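L-ribulose 3-epimerase (Methylomonas sp. DH-1, PDB 7CJ7) catalyses the manganese-dependent epimerization of ketoses at C3, acting most strongly on L-ribulose and less so on D-ribulose, D-allulose and D-fructose. Local coordinates at residues Gly208-His216 / Val225-Leu234; Thr244-Ile252 / Val263-Leu274. All coordinates share one frame; numbering follows the deposited sequence.

Contact 1 (Gly208-His216 / Val225-Leu234); sequences GYVHIGESH and VDFASFFAAL. With MN (manganese (II) ion), chain D.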
loop_
_atom_site.group_PDB
_atom_site.type_symbol
_atom_site.label_atom_id
_atom_site.label_comp_id
_atom_site.label_asym_id
_atom_site.label_seq_id
_atom_site.Cartn_x
_atom_site.Cartn_y
_atom_site.Cartn_z
ATOM N N GLY A 208 5.005 -19.702 10.477
ATOM C CA GLY A 208 3.959 -20.404 11.245
ATOM C C GLY A 208 2.560 -20.166 10.710
ATOM O O GLY A 208 1.636 -20.852 11.187
ATOM N N TYR A 209 2.369 -19.228 9.782
ATOM C CA TYR A 209 1.007 -18.844 9.314
ATOM C C TYR A 209 1.112 -18.111 7.975
ATOM O O TYR A 209 2.070 -17.352 7.754
ATOM C CB TYR A 209 0.310 -17.980 10.374
ATOM C CG TYR A 209 -1.194 -18.103 10.440
ATOM C CD1 TYR A 209 -2.018 -17.468 9.526
ATOM C CD2 TYR A 209 -1.806 -18.838 11.444
ATOM C CE1 TYR A 209 -3.399 -17.581 9.595
ATOM C CE2 TYR A 209 -3.181 -18.959 11.529
ATOM C CZ TYR A 209 -3.990 -18.321 10.607
ATOM O OH TYR A 209 -5.363 -18.430 10.695
ATOM N N VAL A 210 0.122 -18.327 7.113
ATOM C CA VAL A 210 0.095 -17.774 5.738
ATOM C C VAL A 210 -1.292 -17.211 5.437
ATOM O O VAL A 210 -2.301 -17.904 5.697
ATOM C CB VAL A 210 0.500 -18.835 4.703
ATOM C CG1 VAL A 210 0.152 -18.377 3.298
ATOM C CG2 VAL A 210 1.967 -19.198 4.824
ATOM N N HIS A 211 -1.320 -15.983 4.928
ATOM C CA HIS A 211 -2.495 -15.380 4.259
ATOM C C HIS A 211 -2.267 -15.351 2.753
ATOM O O HIS A 211 -1.187 -14.892 2.295
ATOM C CB HIS A 211 -2.793 -13.982 4.781
ATOM C CG HIS A 211 -3.480 -13.996 6.101
ATOM N ND1 HIS A 211 -3.817 -12.832 6.757
ATOM C CD2 HIS A 211 -3.893 -15.017 6.885
ATOM C CE1 HIS A 211 -4.457 -13.128 7.869
ATOM N NE2 HIS A 211 -4.492 -14.465 7.990
ATOM N N ILE A 212 -3.298 -15.785 2.031
ATOM C CA ILE A 212 -3.379 -15.725 0.551
ATOM C C ILE A 212 -4.334 -14.584 0.220
ATOM O O ILE A 212 -5.545 -14.716 0.496
ATOM C CB ILE A 212 -3.838 -17.066 -0.042
ATOM C CG1 ILE A 212 -2.933 -18.221 0.387
ATOM C CG2 ILE A 212 -3.969 -16.967 -1.554
ATOM C CD1 ILE A 212 -1.472 -18.017 0.052
ATOM N N GLY A 213 -3.780 -13.491 -0.287
ATOM C CA GLY A 213 -4.530 -12.319 -0.771
ATOM C C GLY A 213 -4.029 -11.884 -2.135
ATOM O O GLY A 213 -2.797 -11.848 -2.347
ATOM N N GLU A 214 -4.939 -11.561 -3.046
ATOM C CA GLU A 214 -4.566 -11.005 -4.368
ATOM C C GLU A 214 -4.030 -9.582 -4.154
ATOM O O GLU A 214 -4.216 -9.011 -3.060
ATOM C CB GLU A 214 -5.768 -11.075 -5.315
ATOM C CG GLU A 214 -5.448 -10.760 -6.768
ATOM C CD GLU A 214 -4.232 -11.451 -7.374
ATOM O OE1 GLU A 214 -4.413 -12.473 -8.079
ATOM O OE2 GLU A 214 -3.102 -10.941 -7.176
ATOM N N SER A 215 -3.358 -9.030 -5.155
ATOM C CA SER A 215 -2.708 -7.698 -5.090
ATOM C C SER A 215 -3.717 -6.620 -4.687
ATOM O O SER A 215 -3.316 -5.678 -3.982
ATOM C CB SER A 215 -2.030 -7.376 -6.397
ATOM O OG SER A 215 -2.926 -7.526 -7.497
ATOM N N HIS A 216 -4.968 -6.723 -5.142
ATOM C CA HIS A 216 -6.038 -5.734 -4.847
ATOM C C HIS A 216 -7.010 -6.266 -3.782
ATOM O O HIS A 216 -8.011 -5.570 -3.510
ATOM C CB HIS A 216 -6.766 -5.355 -6.139
ATOM C CG HIS A 216 -7.155 -6.521 -6.977
ATOM N ND1 HIS A 216 -7.702 -7.665 -6.437
ATOM C CD2 HIS A 216 -7.102 -6.713 -8.314
ATOM C CE1 HIS A 216 -7.969 -8.518 -7.405
ATOM N NE2 HIS A 216 -7.614 -7.956 -8.569
ATOM N N VAL A 225 -0.267 -10.721 -8.127
ATOM C CA VAL A 225 0.588 -11.524 -7.204
ATOM C C VAL A 225 1.163 -12.719 -7.970
ATOM O O VAL A 225 0.397 -13.437 -8.648
ATOM C CB VAL A 225 -0.137 -11.978 -5.930
ATOM C CG1 VAL A 225 0.617 -13.099 -5.235
ATOM C CG2 VAL A 225 -0.352 -10.813 -4.987
ATOM N N ASP A 226 2.468 -12.944 -7.823
ATOM C CA ASP A 226 3.147 -14.125 -8.408
ATOM C C ASP A 226 2.900 -15.326 -7.490
ATOM O O ASP A 226 3.793 -15.684 -6.704
ATOM C CB ASP A 226 4.641 -13.874 -8.605
ATOM C CG ASP A 226 5.323 -14.917 -9.471
ATOM O OD1 ASP A 226 4.753 -16.020 -9.624
ATOM O OD2 ASP A 226 6.431 -14.620 -9.973
ATOM N N PHE A 227 1.727 -15.938 -7.584
ATOM C CA PHE A 227 1.390 -17.115 -6.746
ATOM C C PHE A 227 2.272 -18.306 -7.122
ATOM O O PHE A 227 2.583 -19.101 -6.218
ATOM C CB PHE A 227 -0.098 -17.443 -6.840
ATOM C CG PHE A 227 -0.957 -16.480 -6.070
ATOM C CD1 PHE A 227 -0.861 -16.400 -4.691
ATOM C CD2 PHE A 227 -1.848 -15.646 -6.725
ATOM C CE1 PHE A 227 -1.649 -15.510 -3.985
ATOM C CE2 PHE A 227 -2.640 -14.765 -6.012
ATOM C CZ PHE A 227 -2.528 -14.692 -4.645
ATOM N N ALA A 228 2.695 -18.421 -8.381
ATOM C CA ALA A 228 3.539 -19.552 -8.836
ATOM C C ALA A 228 4.829 -19.567 -8.009
ATOM O O ALA A 228 5.217 -20.652 -7.519
ATOM C CB ALA A 228 3.817 -19.457 -10.320
ATOM N N SER A 229 5.459 -18.402 -7.857
ATOM C CA SER A 229 6.719 -18.212 -7.101
ATOM C C SER A 229 6.470 -18.487 -5.617
ATOM O O SER A 229 7.270 -19.198 -4.982
ATOM C CB SER A 229 7.279 -16.836 -7.330
ATOM O OG SER A 229 8.492 -16.685 -6.629
ATOM N N PHE A 230 5.377 -17.961 -5.078
ATOM C CA PHE A 230 5.068 -18.085 -3.639
ATOM C C PHE A 230 4.831 -19.557 -3.277
ATOM O O PHE A 230 5.423 -20.031 -2.298
ATOM C CB PHE A 230 3.858 -17.239 -3.263
ATOM C CG PHE A 230 3.564 -17.309 -1.792
ATOM C CD1 PHE A 230 4.462 -16.786 -0.878
ATOM C CD2 PHE A 230 2.434 -17.955 -1.321
ATOM C CE1 PHE A 230 4.204 -16.849 0.481
ATOM C CE2 PHE A 230 2.175 -18.018 0.039
ATOM C CZ PHE A 230 3.068 -17.479 0.937
ATOM N N PHE A 231 3.968 -20.266 -4.011
ATOM C CA PHE A 231 3.634 -21.673 -3.668
ATOM C C PHE A 231 4.855 -22.578 -3.896
ATOM O O PHE A 231 5.041 -23.553 -3.145
ATOM C CB PHE A 231 2.372 -22.131 -4.396
ATOM C CG PHE A 231 1.111 -21.534 -3.830
ATOM C CD1 PHE A 231 0.746 -21.765 -2.513
ATOM C CD2 PHE A 231 0.292 -20.731 -4.610
ATOM C CE1 PHE A 231 -0.417 -21.220 -1.988
ATOM C CE2 PHE A 231 -0.877 -20.200 -4.088
ATOM C CZ PHE A 231 -1.229 -20.444 -2.781
ATOM N N ALA A 232 5.695 -22.262 -4.875
ATOM C CA ALA A 232 6.960 -22.995 -5.103
ATOM C C ALA A 232 7.844 -22.887 -3.853
ATOM O O ALA A 232 8.408 -23.908 -3.415
ATOM C CB ALA A 232 7.644 -22.478 -6.339
ATOM N N ALA A 233 7.954 -21.692 -3.276
ATOM C CA ALA A 233 8.798 -21.448 -2.082
ATOM C C ALA A 233 8.224 -22.216 -0.885
ATOM O O ALA A 233 9.007 -22.806 -0.133
ATOM C CB ALA A 233 8.886 -19.974 -1.797
ATOM N N LEU A 234 6.903 -22.200 -0.694
ATOM C CA LEU A 234 6.253 -22.976 0.393
ATOM C C LEU A 234 6.615 -24.456 0.236
ATOM O O LEU A 234 6.876 -25.115 1.242
ATOM C CB LEU A 234 4.732 -22.789 0.349
ATOM C CG LEU A 234 4.179 -21.457 0.857
ATOM C CD1 LEU A 234 2.671 -21.556 0.994
ATOM C CD2 LEU A 234 4.795 -21.042 2.182
HETATM MN MN MN D . -3.442 -10.730 6.269
HETATM O O HOH W 1 -2.212 -13.399 -9.493
#
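I212 of strand 208-212 reaches into a trio of phenylalanines on helix 227-234, the apolar centre of a beta-alpha pair in the TIM barrel, where strand and helix run nearly antiparallel at 163°. Its two branches divide the work. CD1 lies 3.6 Å from F230 CE2 and also meets CZ of F231, while CG2, anti to the backbone N, sits 3.7 Å from F227 CE1. Two residues earlier on the strand, V210 brings CG1 to the edge of the F230 ring, and its CG2 reaches CD2 of L234. Between V210 and I212, H211 turns its CB away from the helix, into the barrel, and its ND1 binds the manganese ion at 2.2 Å, so alternate residues of one strand serve packing and metal site.

Outward from this core the F227 ring is covered on one face by CG1 of V225, and E214 OE1 lies in its plane at the edge. The carboxylate of E214 closes the polar border. OE2 takes two backbone donors, V225 N on its syn lone pair and S215 N on its anti lone pair, which should hold the group's rotation. Finally, a water donates both to E214 OE1, at 2.8 Å, and to V225 O, at 2.7 Å.

Contact 2 (Thr244-Ile252 / Val263-Leu274); sequences TFESFSSEI and VWRNLWHDSDDL. With MN (manganese (II) ion), chain D; SOL (L-sorbose), chain C.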
loop_
_atom_site.group_PDB
_atom_site.type_symbol
_atom_site.label_atom_id
_atom_site.label_comp_id
_atom_site.label_asym_id
_atom_site.label_seq_id
_atom_site.Cartn_x
_atom_site.Cartn_y
_atom_site.Cartn_z
ATOM N N THR A 244 -4.851 -19.165 5.130
ATOM C CA THR A 244 -6.162 -18.464 5.150
ATOM C C THR A 244 -6.320 -17.624 3.887
ATOM O O THR A 244 -5.423 -16.813 3.590
ATOM C CB THR A 244 -6.317 -17.506 6.335
ATOM O OG1 THR A 244 -6.044 -18.167 7.564
ATOM C CG2 THR A 244 -7.700 -16.903 6.408
ATOM N N PHE A 245 -7.430 -17.808 3.179
ATOM C CA PHE A 245 -7.859 -16.879 2.112
ATOM C C PHE A 245 -8.396 -15.619 2.787
ATOM O O PHE A 245 -9.289 -15.698 3.660
ATOM C CB PHE A 245 -8.901 -17.520 1.198
ATOM C CG PHE A 245 -9.557 -16.526 0.275
ATOM C CD1 PHE A 245 -8.799 -15.729 -0.568
ATOM C CD2 PHE A 245 -10.930 -16.371 0.265
ATOM C CE1 PHE A 245 -9.403 -14.797 -1.402
ATOM C CE2 PHE A 245 -11.532 -15.447 -0.574
ATOM C CZ PHE A 245 -10.773 -14.672 -1.412
ATOM N N GLU A 246 -7.860 -14.477 2.369
ATOM C CA GLU A 246 -8.228 -13.157 2.908
ATOM C C GLU A 246 -8.626 -12.249 1.744
ATOM O O GLU A 246 -7.889 -12.186 0.737
ATOM C CB GLU A 246 -7.069 -12.578 3.711
ATOM C CG GLU A 246 -7.414 -11.274 4.386
ATOM C CD GLU A 246 -6.428 -10.907 5.478
ATOM O OE1 GLU A 246 -6.848 -10.759 6.648
ATOM O OE2 GLU A 246 -5.247 -10.781 5.154
ATOM N N SER A 247 -9.754 -11.564 1.882
ATOM C CA SER A 247 -10.309 -10.715 0.803
ATOM C C SER A 247 -11.236 -9.668 1.407
ATOM O O SER A 247 -12.006 -9.999 2.319
ATOM C CB SER A 247 -11.028 -11.564 -0.218
ATOM O OG SER A 247 -11.473 -10.783 -1.305
ATOM N N PHE A 248 -11.186 -8.450 0.888
ATOM C CA PHE A 248 -12.035 -7.346 1.382
ATOM C C PHE A 248 -12.717 -6.669 0.199
ATOM O O PHE A 248 -12.056 -6.377 -0.823
ATOM C CB PHE A 248 -11.213 -6.367 2.214
ATOM C CG PHE A 248 -10.524 -6.992 3.397
ATOM C CD1 PHE A 248 -11.199 -7.198 4.587
ATOM C CD2 PHE A 248 -9.196 -7.381 3.314
ATOM C CE1 PHE A 248 -10.560 -7.791 5.665
ATOM C CE2 PHE A 248 -8.566 -7.972 4.392
ATOM C CZ PHE A 248 -9.246 -8.173 5.566
ATOM N N SER A 249 -14.017 -6.431 0.362
ATOM C CA SER A 249 -14.860 -5.682 -0.598
ATOM C C SER A 249 -15.739 -4.717 0.194
ATOM O O SER A 249 -16.091 -5.058 1.335
ATOM C CB SER A 249 -15.691 -6.624 -1.430
ATOM O OG SER A 249 -16.540 -5.890 -2.296
ATOM N N SER A 250 -16.099 -3.575 -0.394
ATOM C CA SER A 250 -17.072 -2.627 0.203
ATOM C C SER A 250 -18.421 -3.339 0.396
ATOM O O SER A 250 -19.253 -2.824 1.163
ATOM C CB SER A 250 -17.192 -1.366 -0.623
ATOM O OG SER A 250 -17.578 -1.666 -1.957
ATOM N N GLU A 251 -18.614 -4.498 -0.245
ATOM C CA GLU A 251 -19.824 -5.355 -0.098
ATOM C C GLU A 251 -20.039 -5.720 1.380
ATOM O O GLU A 251 -21.203 -5.723 1.836
ATOM C CB GLU A 251 -19.679 -6.631 -0.933
ATOM C CG GLU A 251 -20.917 -7.515 -0.900
ATOM C CD GLU A 251 -22.111 -6.930 -1.628
ATOM O OE1 GLU A 251 -23.239 -7.429 -1.423
ATOM O OE2 GLU A 251 -21.904 -5.982 -2.403
ATOM N N ILE A 252 -18.959 -6.067 2.090
ATOM C CA ILE A 252 -19.006 -6.526 3.509
ATOM C C ILE A 252 -18.066 -5.630 4.313
ATOM O O ILE A 252 -16.836 -5.720 4.093
ATOM C CB ILE A 252 -18.624 -8.016 3.639
ATOM C CG1 ILE A 252 -19.438 -8.916 2.703
ATOM C CG2 ILE A 252 -18.732 -8.465 5.091
ATOM C CD1 ILE A 252 -20.844 -9.186 3.172
ATOM N N VAL A 263 -10.628 0.023 2.257
ATOM C CA VAL A 263 -11.369 -0.836 1.290
ATOM C C VAL A 263 -12.456 0.019 0.628
ATOM O O VAL A 263 -13.620 -0.044 1.047
ATOM C CB VAL A 263 -11.938 -2.091 1.972
ATOM C CG1 VAL A 263 -12.638 -3.008 0.972
ATOM C CG2 VAL A 263 -10.855 -2.851 2.710
ATOM N N TRP A 264 -12.073 0.783 -0.391
ATOM C CA TRP A 264 -12.952 1.784 -1.047
ATOM C C TRP A 264 -13.780 1.137 -2.158
ATOM O O TRP A 264 -14.780 1.737 -2.549
ATOM C CB TRP A 264 -12.119 2.926 -1.618
ATOM C CG TRP A 264 -11.132 3.548 -0.680
ATOM C CD1 TRP A 264 -9.889 3.992 -1.019
ATOM C CD2 TRP A 264 -11.295 3.847 0.721
ATOM N NE1 TRP A 264 -9.258 4.531 0.067
ATOM C CE2 TRP A 264 -10.102 4.474 1.145
ATOM C CE3 TRP A 264 -12.313 3.648 1.660
ATOM C CZ2 TRP A 264 -9.901 4.888 2.460
ATOM C CZ3 TRP A 264 -12.120 4.069 2.958
ATOM C CH2 TRP A 264 -10.930 4.683 3.352
ATOM N N ARG A 265 -13.348 -0.012 -2.682
ATOM C CA ARG A 265 -13.939 -0.577 -3.920
ATOM C C ARG A 265 -14.721 -1.853 -3.631
ATOM O O ARG A 265 -14.396 -2.573 -2.676
ATOM C CB ARG A 265 -12.861 -0.865 -4.966
ATOM C CG ARG A 265 -12.070 0.367 -5.378
ATOM C CD ARG A 265 -11.328 0.093 -6.669
ATOM N NE ARG A 265 -10.095 -0.641 -6.435
ATOM C CZ ARG A 265 -9.590 -1.560 -7.250
ATOM N NH1 ARG A 265 -10.246 -1.921 -8.341
ATOM N NH2 ARG A 265 -8.434 -2.132 -6.955
ATOM N N ASN A 266 -15.723 -2.097 -4.471
ATOM C CA ASN A 266 -16.465 -3.378 -4.545
ATOM C C ASN A 266 -15.719 -4.298 -5.517
ATOM O O ASN A 266 -15.820 -4.067 -6.726
ATOM C CB ASN A 266 -17.915 -3.145 -4.975
ATOM C CG ASN A 266 -18.706 -4.434 -4.997
ATOM O OD1 ASN A 266 -19.741 -4.560 -4.345
ATOM N ND2 ASN A 266 -18.198 -5.410 -5.720
ATOM N N LEU A 267 -14.970 -5.274 -4.997
ATOM C CA LEU A 267 -14.138 -6.225 -5.785
ATOM C C LEU A 267 -14.916 -7.528 -5.973
ATOM O O LEU A 267 -14.437 -8.404 -6.716
ATOM C CB LEU A 267 -12.827 -6.481 -5.032
ATOM C CG LEU A 267 -11.627 -5.645 -5.473
ATOM C CD1 LEU A 267 -12.049 -4.573 -6.461
ATOM C CD2 LEU A 267 -10.922 -5.032 -4.280
ATOM N N TRP A 268 -16.059 -7.643 -5.298
ATOM C CA TRP A 268 -16.928 -8.849 -5.291
ATOM C C TRP A 268 -18.203 -8.555 -4.508
ATOM O O TRP A 268 -18.202 -7.599 -3.707
ATOM C CB TRP A 268 -16.195 -10.075 -4.729
ATOM C CG TRP A 268 -15.530 -9.903 -3.394
ATOM C CD1 TRP A 268 -14.198 -9.686 -3.174
ATOM C CD2 TRP A 268 -16.133 -10.009 -2.088
ATOM N NE1 TRP A 268 -13.940 -9.611 -1.832
ATOM C CE2 TRP A 268 -15.103 -9.813 -1.137
ATOM C CE3 TRP A 268 -17.431 -10.247 -1.626
ATOM C CZ2 TRP A 268 -15.336 -9.845 0.237
ATOM C CZ3 TRP A 268 -17.663 -10.275 -0.267
ATOM C CH2 TRP A 268 -16.629 -10.084 0.649
ATOM N N HIS A 269 -19.244 -9.364 -4.732
ATOM C CA HIS A 269 -20.570 -9.245 -4.071
ATOM C C HIS A 269 -20.995 -10.611 -3.516
ATOM O O HIS A 269 -21.720 -10.621 -2.515
ATOM C CB HIS A 269 -21.600 -8.665 -5.055
ATOM C CG HIS A 269 -21.772 -9.493 -6.281
ATOM N ND1 HIS A 269 -22.673 -10.539 -6.344
ATOM C CD2 HIS A 269 -21.138 -9.462 -7.475
ATOM C CE1 HIS A 269 -22.593 -11.109 -7.532
ATOM N NE2 HIS A 269 -21.654 -10.471 -8.241
ATOM N N ASP A 270 -20.544 -11.706 -4.141
ATOM C CA ASP A 270 -20.986 -13.098 -3.857
ATOM C C ASP A 270 -19.910 -13.827 -3.039
ATOM O O ASP A 270 -18.965 -14.365 -3.648
ATOM C CB ASP A 270 -21.295 -13.831 -5.166
ATOM C CG ASP A 270 -21.964 -15.186 -4.995
ATOM O OD1 ASP A 270 -22.702 -15.570 -5.899
ATOM O OD2 ASP A 270 -21.718 -15.860 -3.979
ATOM N N SER A 271 -20.062 -13.847 -1.710
ATOM C CA SER A 271 -19.109 -14.468 -0.753
ATOM C C SER A 271 -18.863 -15.932 -1.131
ATOM O O SER A 271 -17.707 -16.351 -1.128
ATOM C CB SER A 271 -19.608 -14.369 0.671
ATOM O OG SER A 271 -19.833 -13.020 1.053
ATOM N N ASP A 272 -19.915 -16.694 -1.435
ATOM C CA ASP A 272 -19.795 -18.152 -1.709
ATOM C C ASP A 272 -18.974 -18.381 -2.982
ATOM O O ASP A 272 -18.128 -19.275 -2.986
ATOM C CB ASP A 272 -21.163 -18.814 -1.806
ATOM C CG ASP A 272 -21.911 -18.769 -0.488
ATOM O OD1 ASP A 272 -21.238 -18.676 0.565
ATOM O OD2 ASP A 272 -23.159 -18.832 -0.524
ATOM N N ASP A 273 -19.199 -17.592 -4.026
ATOM C CA ASP A 273 -18.461 -17.741 -5.306
ATOM C C ASP A 273 -16.986 -17.414 -5.051
ATOM O O ASP A 273 -16.094 -18.185 -5.464
ATOM C CB ASP A 273 -19.050 -16.839 -6.387
ATOM C CG ASP A 273 -18.361 -17.032 -7.721
ATOM O OD1 ASP A 273 -18.551 -18.104 -8.308
ATOM O OD2 ASP A 273 -17.620 -16.125 -8.139
ATOM N N LEU A 274 -16.743 -16.289 -4.392
ATOM C CA LEU A 274 -15.372 -15.811 -4.094
ATOM C C LEU A 274 -14.631 -16.881 -3.287
ATOM O O LEU A 274 -13.529 -17.256 -3.700
ATOM C CB LEU A 274 -15.444 -14.496 -3.324
ATOM C CG LEU A 274 -14.086 -13.963 -2.876
ATOM C CD1 LEU A 274 -13.345 -13.324 -4.039
ATOM C CD2 LEU A 274 -14.250 -12.983 -1.728
HETATM MN MN MN D . -3.442 -10.730 6.269
HETATM C C1 SOL C . -4.333 -6.616 7.338
HETATM O O1 SOL C . -3.980 -5.958 6.144
HETATM C C2 SOL C . -4.250 -8.102 7.200
HETATM O O2 SOL C . -3.564 -8.605 6.326
HETATM C C3 SOL C . -5.080 -8.964 8.140
HETATM O O3 SOL C . -4.579 -10.280 8.192
HETATM C C4 SOL C . -5.142 -8.362 9.540
HETATM O O4 SOL C . -3.822 -8.289 10.083
HETATM C C5 SOL C . -6.019 -9.155 10.510
HETATM O O5 SOL C . -5.868 -8.623 11.826
HETATM C C6 SOL C . -7.489 -9.143 10.146
HETATM O O6 SOL C . -8.241 -9.939 11.066
#
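Beyond strand 244-245 of the TIM barrel the chain runs on beside the loop 263-270, the two backbones coming closest at S249 and N266, with a hydrogen bond from S250 N to R265 O (3.0 Å). W268 carries the side-chain contact. Its indole is sandwiched: CB of S249 makes a CH-pi contact 3.4 Å from the centroid of the five-membered ring, and CD2 of L274 covers the opposite face nearer the rim. I252, crossing the indole at about a right angle, brings CG1 to CH2 and CZ3, while NE1 gives a weak, bent bond to S247 OG, which also pairs with R217 O. Replacing the indole with an alanine's methyl is likely to open a gap between S249 CB and L274 CD2 and leave S247 OG without its weak donor. L274 in turn sets CG against the edge of the F245 ring.

E246, probably one of the two proton donor/acceptors, reaches the L-sorbose with its carboxylate, OE1 lying 2.8 Å from the sugar's O3 and OE2 2.1 Å from the manganese ion. S249 OG is the polar hub: it accepts from E251 N in an ST turn and from L267 N at 3.2 Å, and donates in the carbonyl plane to W268 O at 2.8 Å.

How the contacts relate
The two contacts illustrate how a TIM barrel builds one active site from successive units. Contact 1 closes before contact 2 opens along the chain, helix 227-236 leading directly into strand 242-245, and the centres of the two contacts lie about 18 Å apart. They share the parallel sheet, where strands 207-212 and 242-245 are neighbours: I212 N and T244 O, 2.8 Å apart, are a probable hydrogen bond, as are T244 N and V210 O. Each contact also supplies a ligand to the same manganese ion, H211 and E246, with E152 and D185 completing the protein's share. Both contacts reach the second subunit of the homodimer, so catalytic centre and dimer interface are built on adjoining parts of the fold.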